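Local coordinates for lipoprotein (Paraburkholderia phytofirmans, PDB 5T11) that probably guides export of the Pel polysaccharide across the outer membrane, as a periplasmic lipoprotein that assembles into a twelve-subunit oligomer, at residues K151-S154 with P155-A158. The protein carries 1 engineered substitution. Sequence-based numbering, arbitrary orientation.
Sequences KVLS and PLQA
Leu153 and Leu156 lie side by side where the C-terminal helix 141-152 gives way to a short 3-10 turn, Ser154 to Leu156. Their methyls meet loosely, Leu153 CD2 to Leu156 CD1 at 4.2 Å, and the pair forms the buried face of the turn. Around them the packing is dense: both leucines reach Trp127 of the β-sheet, while Leu153 also touches Ala43 and Leu156 touches Leu47, so the turn is wedged between sheet and helix 35-49. Beyond the helix end, two i+3 bonds carry the backbone through the turn itself. Leu156 N donates to Leu153 O over 2.9 Å, and Gln157 N to Ser154 O over 3.2 Å. Pro155 has no N-H to offer Lys151 O; instead its CD packs 3.3 Å from Val152 O, which accepts a hydrogen bond from Gln9 NE2 on strand 5-9. The other flank, with Lys151 and Gln157, is turned to solvent. The Gln157 side chain runs extended beyond CG, and its chi1 of -65° folds it back beside the turn, bringing CG to 3.2 Å from Ser154 O; its amide NE2 merely brushes Ser154 CB at 3.8 Å. Ser154 holds a carbonyl of the last helical turn: chi1 of 70° sets OG between its own N and carbonyl carbon, on the side of Lys151 O, and that oxygen is gripped twice, by Ser154 N and, in the carbonyl plane, by Ser154 OG at 2.9 Å.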
loop_
_atom_site.group_PDB
_atom_site.type_symbol
_atom_site.label_atom_id
_atom_site.label_comp_id
_atom_site.label_asym_id
_atom_site.label_seq_id
_atom_site.Cartn_x
_atom_site.Cartn_y
_atom_site.Cartn_z
ATOM N N LYS B 151 27.201 -2.897 -33.832
ATOM C CA LYS B 151 27.014 -3.977 -34.802
ATOM C C LYS B 151 26.064 -3.543 -35.920
ATOM O O LYS B 151 26.377 -3.681 -37.113
ATOM C CB LYS B 151 26.488 -5.227 -34.073
ATOM C CG LYS B 151 26.324 -6.482 -34.921
ATOM C CD LYS B 151 27.677 -7.004 -35.399
ATOM C CE LYS B 151 27.563 -8.332 -36.149
ATOM N NZ LYS B 151 28.825 -8.632 -36.879
ATOM N N VAL B 152 24.908 -2.979 -35.545
ATOM C CA VAL B 152 23.874 -2.621 -36.515
ATOM C C VAL B 152 24.395 -1.595 -37.522
ATOM O O VAL B 152 24.092 -1.672 -38.720
ATOM C CB VAL B 152 22.622 -2.101 -35.781
ATOM C CG1 VAL B 152 21.675 -1.414 -36.758
ATOM C CG2 VAL B 152 21.907 -3.243 -35.040
ATOM N N LEU B 153 25.161 -0.613 -37.056
ATOM C CA LEU B 153 25.654 0.462 -37.911
ATOM C C LEU B 153 27.001 0.149 -38.554
ATOM O O LEU B 153 27.562 1.009 -39.249
ATOM C CB LEU B 153 25.757 1.769 -37.113
ATOM C CG LEU B 153 24.447 2.326 -36.530
ATOM C CD1 LEU B 153 24.682 3.684 -35.854
ATOM C CD2 LEU B 153 23.353 2.435 -37.601
ATOM N N SER B 154 27.527 -1.060 -38.354
ATOM C CA SER B 154 28.816 -1.402 -38.947
ATOM C C SER B 154 28.876 -1.263 -40.473
ATOM O O SER B 154 29.965 -0.935 -40.976
ATOM C CB SER B 154 29.227 -2.824 -38.533
ATOM O OG SER B 154 28.411 -3.796 -39.156
ATOM N N PRO B 155 27.807 -1.489 -41.254
ATOM C CA PRO B 155 27.927 -1.251 -42.705
ATOM C C PRO B 155 28.091 0.220 -43.086
ATOM O O PRO B 155 28.409 0.500 -44.249
ATOM C CB PRO B 155 26.624 -1.830 -43.273
ATOM C CG PRO B 155 26.099 -2.768 -42.189
ATOM C CD PRO B 155 26.510 -2.114 -40.913
ATOM N N LEU B 156 27.889 1.166 -42.168
ATOM C CA LEU B 156 28.096 2.578 -42.476
ATOM C C LEU B 156 29.508 3.064 -42.158
ATOM O O LEU B 156 29.764 4.272 -42.218
ATOM C CB LEU B 156 27.083 3.443 -41.731
ATOM C CG LEU B 156 25.613 3.068 -41.939
ATOM C CD1 LEU B 156 24.711 4.073 -41.239
ATOM C CD2 LEU B 156 25.279 2.981 -43.418
ATOM N N GLN B 157 30.428 2.160 -41.831
ATOM C CA GLN B 157 31.819 2.561 -41.665
ATOM C C GLN B 157 32.385 3.104 -42.976
ATOM O O GLN B 157 31.972 2.716 -44.074
ATOM C CB GLN B 157 32.654 1.381 -41.175
ATOM C CG GLN B 157 32.269 0.908 -39.790
ATOM C CD GLN B 157 32.902 -0.428 -39.424
ATOM O OE1 GLN B 157 33.682 -0.995 -40.195
ATOM N NE2 GLN B 157 32.563 -0.939 -38.236
ATOM N N ALA B 158 33.327 4.032 -42.853
ATOM C CA ALA B 158 33.969 4.588 -44.033
ATOM C C ALA B 158 34.804 3.509 -44.704
ATOM O O ALA B 158 35.583 2.816 -44.044
ATOM C CB ALA B 158 34.845 5.782 -43.661
#